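Local coordinates for HEPN domain-containing protein (Sulfolobus tokodaii, PDB 1WOL) that is of unknown function but belongs to the HEPN family of small all-helical domains found in archaea, bacteria and eukaryotes, at residues E5-Q10 against L45-G50; Q36-A41 against I111-W116; A73-K78 against A103-N108; V88-E91 against Y97-E100. All blocks are in the same frame, centred on the assembly; numbering follows the deposited sequence.

Contact 1: E5-Q10 against L45-G50; sequences EDWIKQ and LLQFQG
The indole of W7, on helix 4-23, meets the amide of Q47, near the end of helix 27-48, at a single polar point. The two side chains run across each other at about a right angle, and the ring and amide planes stand nearly perpendicular. W7 NE1 donates to Q47 OE1 at 2.9 Å, and the N-H points well at the oxygen (158°). The oxygen lies in the plane of the indole, at its edge. Seen from the amide, the donor sits above the carbonyl plane, 50° out of it, so the bond does not follow a lone pair. Q47 gets there with CG anti to the backbone N (chi1 -167°) and an extended chain beyond, which carries OE1 across to the indole. The other end of the amide is also used: Q47 NE2 donates to the backbone O of K2. K2 in turn makes a cation-pi contact with the W7 ring and so touches both members of the pair. A phenylalanine in place of W7 would have no ring N-H, and Q47 OE1 would probably lose its donor, with the amide held less firmly in its turn. Past Q47, G50 has a positive phi and closes the last turn of helix 27-48 as a Schellman motif. The direct link between these two segments thus rests on one directed hydrogen bond at the surface.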
loop_
_atom_site.group_PDB
_atom_site.type_symbol
_atom_site.label_atom_id
_atom_site.label_comp_id
_atom_site.label_asym_id
_atom_site.label_seq_id
_atom_site.Cartn_x
_atom_site.Cartn_y
_atom_site.Cartn_z
ATOM N N GLU A 5 5.078 -16.137 2.987
ATOM C CA GLU A 5 3.677 -16.289 3.256
ATOM C C GLU A 5 3.271 -15.339 4.395
ATOM O O GLU A 5 2.134 -14.899 4.404
ATOM C CB GLU A 5 3.305 -17.727 3.607
ATOM C CG GLU A 5 4.043 -18.376 4.782
ATOM C CD GLU A 5 3.752 -19.967 4.893
ATOM O OE1 GLU A 5 4.428 -20.765 4.141
ATOM O OE2 GLU A 5 2.884 -20.415 5.731
ATOM N N ASP A 6 4.187 -15.011 5.287
ATOM C CA ASP A 6 3.813 -14.040 6.372
ATOM C C ASP A 6 3.623 -12.663 5.829
ATOM O O ASP A 6 2.695 -11.949 6.299
ATOM C CB ASP A 6 4.957 -13.962 7.392
ATOM C CG ASP A 6 5.057 -15.237 8.146
ATOM O OD1 ASP A 6 6.228 -15.665 8.467
ATOM O OD2 ASP A 6 3.995 -15.837 8.404
ATOM N N TRP A 7 4.476 -12.209 4.909
ATOM C CA TRP A 7 4.287 -10.884 4.308
ATOM C C TRP A 7 2.900 -10.842 3.621
ATOM O O TRP A 7 2.205 -9.837 3.742
ATOM C CB TRP A 7 5.354 -10.575 3.212
ATOM C CG TRP A 7 6.707 -10.321 3.848
ATOM C CD1 TRP A 7 7.784 -11.207 3.805
ATOM C CD2 TRP A 7 7.159 -9.144 4.410
ATOM N NE1 TRP A 7 8.890 -10.596 4.283
ATOM C CE2 TRP A 7 8.560 -9.332 4.692
ATOM C CE3 TRP A 7 6.558 -7.926 4.742
ATOM C CZ2 TRP A 7 9.336 -8.329 5.271
ATOM C CZ3 TRP A 7 7.314 -6.905 5.323
ATOM C CH2 TRP A 7 8.746 -7.119 5.589
ATOM N N ILE A 8 2.569 -11.923 2.847
ATOM C CA ILE A 8 1.299 -11.911 2.135
ATOM C C ILE A 8 0.139 -11.960 3.167
ATOM O O ILE A 8 -0.900 -11.257 2.951
ATOM C CB ILE A 8 1.248 -13.072 1.094
ATOM C CG1 ILE A 8 2.369 -12.916 0.081
ATOM C CG2 ILE A 8 -0.141 -13.078 0.369
ATOM C CD1 ILE A 8 2.590 -11.484 -0.550
ATOM N N LYS A 9 0.200 -12.745 4.260
ATOM C CA LYS A 9 -0.906 -12.728 5.231
ATOM C C LYS A 9 -0.978 -11.316 5.786
ATOM O O LYS A 9 -2.195 -10.887 5.981
ATOM C CB LYS A 9 -0.599 -13.704 6.409
ATOM C CG LYS A 9 -0.911 -15.154 6.080
ATOM C CD LYS A 9 -0.868 -16.018 7.350
ATOM C CE LYS A 9 0.477 -16.463 7.687
ATOM N NZ LYS A 9 0.379 -17.569 8.853
ATOM N N GLN A 10 0.140 -10.664 6.113
ATOM C CA GLN A 10 0.040 -9.296 6.680
ATOM C C GLN A 10 -0.664 -8.434 5.666
ATOM O O GLN A 10 -1.544 -7.582 6.030
ATOM C CB GLN A 10 1.398 -8.682 6.898
ATOM C CG GLN A 10 2.075 -9.253 8.112
ATOM C CD GLN A 10 3.321 -8.386 8.332
ATOM O OE1 GLN A 10 3.308 -7.317 9.019
ATOM N NE2 GLN A 10 4.380 -8.782 7.645
ATOM N N LEU A 45 7.059 -10.166 -2.192
ATOM C CA LEU A 45 7.592 -10.519 -3.552
ATOM C C LEU A 45 9.123 -10.432 -3.575
ATOM O O LEU A 45 9.799 -11.312 -4.165
ATOM C CB LEU A 45 7.050 -9.515 -4.574
ATOM C CG LEU A 45 7.566 -9.692 -6.031
ATOM C CD1 LEU A 45 7.057 -10.964 -6.549
ATOM C CD2 LEU A 45 7.154 -8.425 -6.816
ATOM N N LEU A 46 9.659 -9.391 -3.005
ATOM C CA LEU A 46 11.185 -9.201 -3.029
ATOM C C LEU A 46 11.807 -10.361 -2.313
ATOM O O LEU A 46 12.906 -10.870 -2.744
ATOM C CB LEU A 46 11.538 -7.948 -2.354
ATOM C CG LEU A 46 11.757 -6.768 -3.283
ATOM C CD1 LEU A 46 10.787 -6.840 -4.427
ATOM C CD2 LEU A 46 11.765 -5.474 -2.451
ATOM N N GLN A 47 11.201 -10.838 -1.225
ATOM C CA GLN A 47 11.789 -11.981 -0.557
ATOM C C GLN A 47 11.703 -13.214 -1.368
ATOM O O GLN A 47 12.680 -14.027 -1.382
ATOM C CB GLN A 47 11.116 -12.257 0.839
ATOM C CG GLN A 47 11.904 -13.243 1.716
ATOM C CD GLN A 47 11.470 -13.190 3.222
ATOM O OE1 GLN A 47 11.291 -12.119 3.851
ATOM N NE2 GLN A 47 11.345 -14.350 3.783
ATOM N N PHE A 48 10.586 -13.439 -2.075
ATOM C CA PHE A 48 10.398 -14.627 -2.874
ATOM C C PHE A 48 11.422 -14.614 -3.988
ATOM O O PHE A 48 11.889 -15.723 -4.419
ATOM C CB PHE A 48 9.008 -14.614 -3.495
ATOM C CG PHE A 48 8.754 -15.713 -4.498
ATOM C CD1 PHE A 48 8.318 -17.027 -4.101
ATOM C CD2 PHE A 48 8.954 -15.415 -5.848
ATOM C CE1 PHE A 48 8.113 -18.024 -5.105
ATOM C CE2 PHE A 48 8.735 -16.419 -6.887
ATOM C CZ PHE A 48 8.324 -17.701 -6.479
ATOM N N GLN A 49 11.790 -13.407 -4.430
ATOM C CA GLN A 49 12.717 -13.240 -5.606
ATOM C C GLN A 49 14.154 -13.291 -5.145
ATOM O O GLN A 49 15.096 -13.306 -6.009
ATOM C CB GLN A 49 12.482 -11.907 -6.300
ATOM C CG GLN A 49 11.058 -11.802 -6.907
ATOM C CD GLN A 49 10.877 -10.448 -7.528
ATOM O OE1 GLN A 49 11.298 -9.420 -6.983
ATOM N NE2 GLN A 49 10.210 -10.422 -8.689
ATOM N N GLY A 50 14.300 -13.336 -3.796
ATOM C CA GLY A 50 15.606 -13.312 -3.131
ATOM C C GLY A 50 16.329 -12.028 -3.496
ATOM O O GLY A 50 17.578 -12.014 -3.493
#

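Contact 2: Q36-A41 against I111-W116; sequences QCAEKA and IRILNW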
loop_
_atom_site.group_PDB
_atom_site.type_symbol
_atom_site.label_atom_id
_atom_site.label_comp_id
_atom_site.label_asym_id
_atom_site.label_seq_id
_atom_site.Cartn_x
_atom_site.Cartn_y
_atom_site.Cartn_z
ATOM N N GLN A 36 -0.062 0.132 3.608
ATOM C CA GLN A 36 0.561 -0.966 4.308
ATOM C C GLN A 36 0.391 -2.249 3.582
ATOM O O GLN A 36 1.340 -3.044 3.511
ATOM C CB GLN A 36 0.010 -1.126 5.719
ATOM C CG GLN A 36 0.358 0.089 6.576
ATOM C CD GLN A 36 1.832 -0.033 7.013
ATOM O OE1 GLN A 36 2.582 0.973 6.878
ATOM N NE2 GLN A 36 2.243 -1.187 7.438
ATOM N N CYS A 37 -0.833 -2.531 3.024
ATOM C CA CYS A 37 -1.078 -3.689 2.249
ATOM C C CYS A 37 -0.059 -3.804 1.084
ATOM O O CYS A 37 0.540 -4.881 0.940
ATOM C CB CYS A 37 -2.549 -3.625 1.745
ATOM S SG CYS A 37 -2.851 -4.990 0.494
ATOM N N ALA A 38 0.036 -2.743 0.311
ATOM C CA ALA A 38 0.915 -2.798 -0.884
ATOM C C ALA A 38 2.356 -3.002 -0.480
ATOM O O ALA A 38 3.060 -3.825 -1.106
ATOM C CB ALA A 38 0.689 -1.501 -1.699
ATOM N N GLU A 39 2.768 -2.216 0.552
ATOM C CA GLU A 39 4.191 -2.338 1.010
ATOM C C GLU A 39 4.477 -3.784 1.478
ATOM O O GLU A 39 5.515 -4.360 1.101
ATOM C CB GLU A 39 4.459 -1.315 2.170
ATOM C CG GLU A 39 6.024 -1.394 2.521
ATOM C CD GLU A 39 6.391 -0.725 3.818
ATOM O OE1 GLU A 39 5.632 0.141 4.343
ATOM O OE2 GLU A 39 7.510 -1.086 4.302
ATOM N N LYS A 40 3.648 -4.431 2.272
ATOM C CA LYS A 40 3.880 -5.779 2.715
ATOM C C LYS A 40 3.897 -6.765 1.555
ATOM O O LYS A 40 4.730 -7.687 1.508
ATOM C CB LYS A 40 2.897 -6.166 3.804
ATOM C CG LYS A 40 3.136 -5.567 5.284
ATOM C CD LYS A 40 3.945 -4.331 5.571
ATOM C CE LYS A 40 4.073 -4.120 7.053
ATOM N NZ LYS A 40 4.961 -2.999 7.146
ATOM N N ALA A 41 2.967 -6.634 0.629
ATOM C CA ALA A 41 2.962 -7.519 -0.562
ATOM C C ALA A 41 4.240 -7.396 -1.370
ATOM O O ALA A 41 4.735 -8.451 -1.704
ATOM C CB ALA A 41 1.764 -7.074 -1.430
ATOM N N ILE A 111 -5.408 -3.562 -3.898
ATOM C CA ILE A 111 -5.837 -4.831 -4.465
ATOM C C ILE A 111 -5.063 -5.071 -5.753
ATOM O O ILE A 111 -4.581 -6.218 -5.951
ATOM C CB ILE A 111 -7.304 -4.666 -4.764
ATOM C CG1 ILE A 111 -8.138 -4.755 -3.475
ATOM C CG2 ILE A 111 -7.742 -5.892 -5.675
ATOM C CD1 ILE A 111 -9.620 -4.287 -3.658
ATOM N N ARG A 112 -4.847 -4.039 -6.553
ATOM C CA ARG A 112 -4.086 -4.229 -7.850
ATOM C C ARG A 112 -2.710 -4.704 -7.509
ATOM O O ARG A 112 -2.220 -5.630 -8.132
ATOM C CB ARG A 112 -4.131 -2.890 -8.647
ATOM C CG ARG A 112 -3.347 -2.508 -9.919
ATOM C CD ARG A 112 -4.516 -1.598 -10.472
ATOM N NE ARG A 112 -4.738 -2.006 -11.646
ATOM C CZ ARG A 112 -5.193 -3.094 -12.101
ATOM N NH1 ARG A 112 -4.523 -3.983 -12.810
ATOM N NH2 ARG A 112 -6.500 -3.172 -11.831
ATOM N N ILE A 113 -2.021 -4.081 -6.554
ATOM C CA ILE A 113 -0.645 -4.536 -6.219
ATOM C C ILE A 113 -0.603 -5.869 -5.562
ATOM O O ILE A 113 0.253 -6.691 -5.955
ATOM C CB ILE A 113 0.056 -3.437 -5.422
ATOM C CG1 ILE A 113 0.249 -2.220 -6.273
ATOM C CG2 ILE A 113 1.417 -3.983 -4.808
ATOM C CD1 ILE A 113 0.729 -0.915 -5.508
ATOM N N LEU A 114 -1.502 -6.191 -4.635
ATOM C CA LEU A 114 -1.535 -7.457 -3.983
ATOM C C LEU A 114 -1.812 -8.574 -4.995
ATOM O O LEU A 114 -1.143 -9.602 -4.936
ATOM C CB LEU A 114 -2.593 -7.420 -2.888
ATOM C CG LEU A 114 -2.937 -8.809 -2.243
ATOM C CD1 LEU A 114 -1.726 -9.322 -1.504
ATOM C CD2 LEU A 114 -4.085 -8.608 -1.206
ATOM N N ASN A 115 -2.706 -8.320 -5.951
ATOM C CA ASN A 115 -3.004 -9.444 -6.911
ATOM C C ASN A 115 -1.821 -9.593 -7.842
ATOM O O ASN A 115 -1.568 -10.779 -8.306
ATOM C CB ASN A 115 -4.197 -9.094 -7.818
ATOM C CG ASN A 115 -5.478 -9.112 -7.170
ATOM O OD1 ASN A 115 -5.670 -9.764 -6.215
ATOM N ND2 ASN A 115 -6.471 -8.409 -7.822
ATOM N N TRP A 116 -1.169 -8.499 -8.198
ATOM C CA TRP A 116 -0.008 -8.570 -9.175
ATOM C C TRP A 116 1.127 -9.323 -8.454
ATOM O O TRP A 116 1.775 -10.199 -9.005
ATOM C CB TRP A 116 0.315 -7.186 -9.555
ATOM C CG TRP A 116 1.606 -7.095 -10.327
ATOM C CD1 TRP A 116 1.788 -7.354 -11.725
ATOM C CD2 TRP A 116 2.880 -6.703 -9.833
ATOM N NE1 TRP A 116 3.124 -7.104 -12.064
ATOM C CE2 TRP A 116 3.801 -6.697 -10.939
ATOM C CE3 TRP A 116 3.334 -6.317 -8.563
ATOM C CZ2 TRP A 116 5.155 -6.327 -10.809
ATOM C CZ3 TRP A 116 4.673 -5.962 -8.443
ATOM C CH2 TRP A 116 5.569 -5.967 -9.555
#
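Segments 36-41 and 111-116 run side by side in nearly the same direction, their helix axes 17° apart and 8.7 Å from each other at closest approach. They belong to helices 27-48 and 100-120, two long helices of the HEPN helical bundle, and the pair lies in its buried interior. The backbones come near each other at two places, A38 by I113 and A41 by L114. Small residues on one helix face branched ones on the other. The A38 methyl meets both arms of I113: A38 CB is 3.9 Å from I113 CD1 and 4.0 Å from I113 CG2. I113 straddles the alanine because CG2 is anti to its backbone N while CG1 stands beside that N (chi1 -65°), with CD1 reaching on from it. The next residue, L114, reaches both A41 and C37, which are one turn apart. Its CD1 touches the methyl of A41. All of this is apolar packing. Helix 67-77 closes one side, where L76 rests on A38 and C72 on I113. Further out, R112 makes a salt bridge to D68, and W116 packs on I69 and L45. The C37 thiol is placed by a first torsion of 171°, which sets SG anti to the backbone N. C37 SG stands 4.2 Å from both CB and CD2 of L114.

Contact 3: A73-K78 against A103-N108; sequences ATFLDK and ADECIN. With TBU (tertiary-butyl alcohol), chain C.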
loop_
_atom_site.group_PDB
_atom_site.type_symbol
_atom_site.label_atom_id
_atom_site.label_comp_id
_atom_site.label_asym_id
_atom_site.label_seq_id
_atom_site.Cartn_x
_atom_site.Cartn_y
_atom_site.Cartn_z
ATOM N N ALA A 73 1.681 2.329 -7.045
ATOM C CA ALA A 73 2.717 2.436 -5.987
ATOM C C ALA A 73 2.983 3.960 -5.746
ATOM O O ALA A 73 3.008 4.381 -4.586
ATOM C CB ALA A 73 3.989 1.703 -6.447
ATOM N N THR A 74 3.198 4.755 -6.767
ATOM C CA THR A 74 3.427 6.208 -6.553
ATOM C C THR A 74 2.285 6.835 -5.773
ATOM O O THR A 74 2.499 7.660 -4.828
ATOM C CB THR A 74 3.659 6.907 -7.923
ATOM O OG1 THR A 74 4.879 6.365 -8.421
ATOM C CG2 THR A 74 3.715 8.502 -7.850
ATOM N N PHE A 75 1.035 6.472 -6.125
ATOM C CA PHE A 75 -0.136 7.044 -5.474
ATOM C C PHE A 75 -0.132 6.596 -4.019
ATOM O O PHE A 75 -0.459 7.465 -3.130
ATOM C CB PHE A 75 -1.404 6.534 -6.195
ATOM C CG PHE A 75 -2.688 6.940 -5.585
ATOM C CD1 PHE A 75 -3.140 8.244 -5.623
ATOM C CD2 PHE A 75 -3.490 5.988 -4.891
ATOM C CE1 PHE A 75 -4.340 8.601 -4.968
ATOM C CE2 PHE A 75 -4.685 6.385 -4.258
ATOM C CZ PHE A 75 -5.130 7.677 -4.274
ATOM N N LEU A 76 0.083 5.315 -3.717
ATOM C CA LEU A 76 0.004 4.867 -2.324
ATOM C C LEU A 76 1.172 5.447 -1.487
ATOM O O LEU A 76 1.022 5.632 -0.262
ATOM C CB LEU A 76 0.022 3.369 -2.249
ATOM C CG LEU A 76 -1.367 2.792 -2.656
ATOM C CD1 LEU A 76 -1.229 1.229 -2.656
ATOM C CD2 LEU A 76 -2.436 3.243 -1.689
ATOM N N ASP A 77 2.291 5.655 -2.155
ATOM C CA ASP A 77 3.492 6.164 -1.435
ATOM C C ASP A 77 3.188 7.520 -0.876
ATOM O O ASP A 77 3.891 7.930 0.083
ATOM C CB ASP A 77 4.633 6.299 -2.376
ATOM C CG ASP A 77 5.450 5.045 -2.475
ATOM O OD1 ASP A 77 5.335 4.071 -1.669
ATOM O OD2 ASP A 77 6.308 4.952 -3.442
ATOM N N LYS A 78 2.223 8.235 -1.420
ATOM C CA LYS A 78 1.877 9.549 -0.841
ATOM C C LYS A 78 1.071 9.425 0.495
ATOM O O LYS A 78 0.899 10.434 1.186
ATOM C CB LYS A 78 0.994 10.360 -1.778
ATOM C CG LYS A 78 1.464 10.590 -3.166
ATOM C CD LYS A 78 2.857 11.007 -3.195
ATOM C CE LYS A 78 3.523 10.694 -4.577
ATOM N NZ LYS A 78 4.441 9.459 -4.500
ATOM N N ALA A 103 -10.642 6.638 -0.235
ATOM C CA ALA A 103 -10.580 5.247 0.253
ATOM C C ALA A 103 -10.706 4.236 -0.857
ATOM O O ALA A 103 -9.956 3.258 -0.875
ATOM C CB ALA A 103 -11.654 5.097 1.304
ATOM N N ASP A 104 -11.669 4.489 -1.747
ATOM C CA ASP A 104 -11.775 3.559 -2.879
ATOM C C ASP A 104 -10.545 3.533 -3.702
ATOM O O ASP A 104 -10.086 2.439 -4.096
ATOM C CB ASP A 104 -12.982 3.946 -3.842
ATOM C CG ASP A 104 -14.286 3.755 -3.215
ATOM O OD1 ASP A 104 -14.422 3.253 -2.076
ATOM O OD2 ASP A 104 -15.287 4.144 -3.917
ATOM N N GLU A 105 -9.937 4.664 -4.061
ATOM C CA GLU A 105 -8.727 4.625 -4.926
ATOM C C GLU A 105 -7.566 3.961 -4.205
ATOM O O GLU A 105 -6.785 3.213 -4.818
ATOM C CB GLU A 105 -8.340 6.080 -5.277
ATOM C CG GLU A 105 -9.419 6.644 -6.207
ATOM C CD GLU A 105 -9.093 8.101 -6.676
ATOM O OE1 GLU A 105 -8.087 8.672 -6.242
ATOM O OE2 GLU A 105 -9.960 8.541 -7.494
ATOM N N CYS A 106 -7.424 4.227 -2.946
ATOM C CA CYS A 106 -6.323 3.586 -2.188
ATOM C C CYS A 106 -6.623 2.068 -2.052
ATOM O O CYS A 106 -5.657 1.288 -2.320
ATOM C CB CYS A 106 -6.297 4.095 -0.744
ATOM S SG CYS A 106 -5.588 5.845 -0.715
ATOM N N ILE A 107 -7.813 1.612 -1.673
ATOM C CA ILE A 107 -8.081 0.185 -1.509
ATOM C C ILE A 107 -7.837 -0.487 -2.879
ATOM O O ILE A 107 -7.233 -1.564 -2.917
ATOM C CB ILE A 107 -9.487 0.004 -1.010
ATOM C CG1 ILE A 107 -9.482 0.357 0.528
ATOM C CG2 ILE A 107 -9.900 -1.502 -1.153
ATOM C CD1 ILE A 107 -10.948 0.520 1.093
ATOM N N ASN A 108 -8.419 0.112 -3.890
ATOM C CA ASN A 108 -8.251 -0.578 -5.208
ATOM C C ASN A 108 -6.877 -0.625 -5.738
ATOM O O ASN A 108 -6.510 -1.629 -6.453
ATOM C CB ASN A 108 -9.258 0.108 -6.161
ATOM C CG ASN A 108 -10.641 -0.201 -5.748
ATOM O OD1 ASN A 108 -10.972 -1.096 -4.997
ATOM N ND2 ASN A 108 -11.595 0.595 -6.343
HETATM O O TBU C . -5.366 6.246 -10.709
HETATM C C TBU C . -4.860 6.462 -9.381
HETATM C C1 TBU C . -4.624 8.020 -9.303
HETATM C C2 TBU C . -3.551 5.732 -9.246
HETATM C C3 TBU C . -5.873 5.928 -8.412
#
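F75 and L76 of helix 67-77 press on C106 and E105 of helix 100-120, with the short helix axes 10.1 Å apart at their closest and crossing at -125°. The tight part lies inward. L76 CD2 reaches the backbone of C106, 3.8 Å from its O, and also touches C106 CB. Beside it, C106 SG stands 3.7 Å from F75 CE2. The sulfur approaches the ring obliquely, 60° off the normal, in a Cys sulfur-aromatic contact. This sulfur is in a disulfide with C31, which ties helix 100-120 to helix 27-48. A second disulfide, C72-C109, links the two helices of this contact. F75 extends toward the other helix with CG anti to its backbone N (chi1 175°), bringing CZ within 3.7 Å of E105 CB. The outer part is more polar and partly exposed. E105 crosses the phenylalanine at about a right angle, its carboxylate plane turned well away from the ring plane. Its OE1 lies obliquely to the ring, while OE2 is held by a salt bridge to R101. One ring face is covered by a tertiary-butyl alcohol, with C3 over the ring centre, 4.2 Å above the plane. C2 of the alcohol is 3.8 Å from F75 CB. Q71 and C109 complete this pocket. Inside, the chemistry is apolar; outside, an aromatic face takes the alcohol's methyl groups, and R101 probably balances the carboxylate in part.

Contact 4: V88-E91 against Y97-E100; sequences VYYE and YYTE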
loop_
_atom_site.group_PDB
_atom_site.type_symbol
_atom_site.label_atom_id
_atom_site.label_comp_id
_atom_site.label_asym_id
_atom_site.label_seq_id
_atom_site.Cartn_x
_atom_site.Cartn_y
_atom_site.Cartn_z
ATOM N N VAL A 88 2.644 16.535 -0.212
ATOM C CA VAL A 88 1.263 16.969 -0.104
ATOM C C VAL A 88 0.241 16.510 1.072
ATOM O O VAL A 88 -1.011 16.231 1.004
ATOM C CB VAL A 88 0.650 17.131 -1.504
ATOM C CG1 VAL A 88 -0.277 18.202 -1.501
ATOM C CG2 VAL A 88 1.605 17.656 -2.419
ATOM N N TYR A 89 0.827 16.744 2.214
ATOM C CA TYR A 89 0.115 16.558 3.468
ATOM C C TYR A 89 -0.965 17.606 3.684
ATOM O O TYR A 89 -0.814 18.761 3.240
ATOM C CB TYR A 89 1.157 16.604 4.616
ATOM C CG TYR A 89 1.841 17.949 4.779
ATOM C CD1 TYR A 89 2.966 18.281 4.010
ATOM C CD2 TYR A 89 1.341 18.899 5.650
ATOM C CE1 TYR A 89 3.573 19.582 4.130
ATOM C CE2 TYR A 89 1.941 20.202 5.818
ATOM C CZ TYR A 89 3.059 20.545 5.063
ATOM O OH TYR A 89 3.670 21.834 5.234
ATOM N N TYR A 90 -2.044 17.279 4.371
ATOM C CA TYR A 90 -3.070 18.294 4.605
ATOM C C TYR A 90 -2.750 19.093 5.805
ATOM O O TYR A 90 -2.045 18.729 6.746
ATOM C CB TYR A 90 -4.375 17.614 4.922
ATOM C CG TYR A 90 -5.069 16.934 3.781
ATOM C CD1 TYR A 90 -5.461 15.606 3.854
ATOM C CD2 TYR A 90 -5.249 17.615 2.566
ATOM C CE1 TYR A 90 -6.012 14.999 2.727
ATOM C CE2 TYR A 90 -5.840 17.045 1.446
ATOM C CZ TYR A 90 -6.228 15.710 1.529
ATOM O OH TYR A 90 -6.811 15.120 0.421
ATOM N N GLU A 91 -3.311 20.322 5.752
ATOM C CA GLU A 91 -3.199 21.231 6.928
ATOM C C GLU A 91 -4.295 20.803 7.919
ATOM O O GLU A 91 -5.313 20.269 7.638
ATOM C CB GLU A 91 -3.595 22.668 6.499
ATOM C CG GLU A 91 -2.477 23.272 5.535
ATOM C CD GLU A 91 -1.123 23.467 6.084
ATOM O OE1 GLU A 91 -1.049 23.676 7.298
ATOM O OE2 GLU A 91 -0.140 23.443 5.309
ATOM N N TYR A 97 -10.203 15.720 6.003
ATOM C CA TYR A 97 -10.120 16.098 4.641
ATOM C C TYR A 97 -10.016 14.949 3.667
ATOM O O TYR A 97 -9.822 15.160 2.453
ATOM C CB TYR A 97 -8.947 17.077 4.493
ATOM C CG TYR A 97 -9.185 18.313 5.326
ATOM C CD1 TYR A 97 -8.636 18.446 6.594
ATOM C CD2 TYR A 97 -10.001 19.311 4.823
ATOM C CE1 TYR A 97 -8.900 19.611 7.380
ATOM C CE2 TYR A 97 -10.280 20.480 5.581
ATOM C CZ TYR A 97 -9.715 20.595 6.827
ATOM O OH TYR A 97 -9.944 21.783 7.588
ATOM N N TYR A 98 -10.140 13.723 4.174
ATOM C CA TYR A 98 -10.202 12.577 3.271
ATOM C C TYR A 98 -11.636 12.251 2.915
ATOM O O TYR A 98 -12.580 12.580 3.664
ATOM C CB TYR A 98 -9.594 11.332 3.959
ATOM C CG TYR A 98 -8.134 11.262 3.914
ATOM C CD1 TYR A 98 -7.342 12.091 4.708
ATOM C CD2 TYR A 98 -7.509 10.359 3.073
ATOM C CE1 TYR A 98 -5.945 11.996 4.669
ATOM C CE2 TYR A 98 -6.133 10.302 3.052
ATOM C CZ TYR A 98 -5.379 11.116 3.842
ATOM O OH TYR A 98 -4.039 10.981 3.845
ATOM N N THR A 99 -11.848 11.578 1.775
ATOM C CA THR A 99 -13.193 11.276 1.303
ATOM C C THR A 99 -13.337 9.843 0.932
ATOM O O THR A 99 -12.314 9.106 0.876
ATOM C CB THR A 99 -13.505 12.011 -0.048
ATOM O OG1 THR A 99 -12.546 11.616 -1.036
ATOM C CG2 THR A 99 -13.315 13.529 0.261
ATOM N N GLU A 100 -14.567 9.477 0.714
ATOM C CA GLU A 100 -14.821 8.053 0.407
ATOM C C GLU A 100 -14.101 7.681 -0.961
ATOM O O GLU A 100 -13.562 6.596 -1.147
ATOM C CB GLU A 100 -16.342 7.823 0.308
ATOM C CG GLU A 100 -16.690 6.325 0.167
ATOM C CD GLU A 100 -18.191 6.100 0.494
ATOM O OE1 GLU A 100 -18.566 4.946 0.710
ATOM O OE2 GLU A 100 -18.971 7.108 0.564
#
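Y90 reaches from its CB across to Y97 and Y98, with the face of its ring toward one and an edge toward the other. Its CG is anti to the carbonyl carbon (chi1 -72°), and the bond from CA to CB already points at the other segment. Y90 CG lies 3.9 Å from Y97 CB. Y90 CD1 meets that same Y97 CB at 3.8 Å and also Y98 CE1 at 3.7 Å. The Y97 methylene sits over the ring centre, 11° off the normal, in a CH-pi contact. Both segments belong to the long loop between helices 67-77 and 100-120 of the HEPN domain, and T99 is the N-cap of helix 100-120. Further out, Y90 CE1 comes to 3.6 Å from Y98 CE1. The two rings form an offset edge-to-face pair, the edge of Y90 toward the face of Y98, with planes at 87°. Y98 itself packs on Y27, E28 and C31 of helix 27-48. With an alanine here in place of Y98, the Y90 edge would probably lose its aromatic partner and the loop part of its packing on helix 27-48. At the tip, Y90 CZ and OH lie near the backbone O of Y97, with Y90 OH at 3.6 Å from it.

In the fold
Contact 2 is the buried one, contact 3 is partly buried, and contacts 1 and 4 lie at the surface on opposite sides of the chain's centre. Helix 27-48 serves contacts 1 and 2, and helix 100-120 serves contacts 2 and 3. Contacts 2 and 3 touch, A38 CB lying 3.5 Å from L76 CD1. Contacts 1 and 2 also touch, W7 CB lying 3.4 Å from K40 O. Contact 4 is nested in the loop that contact 3 closes, and its segments adjoin those of contact 3 in the sequence. Chemistry follows place: aliphatic with one cysteine sulfur in contact 2; mixed sulfur, aromatic and carboxylate in contact 3; one hydrogen bond in contact 1; tyrosines in contact 4.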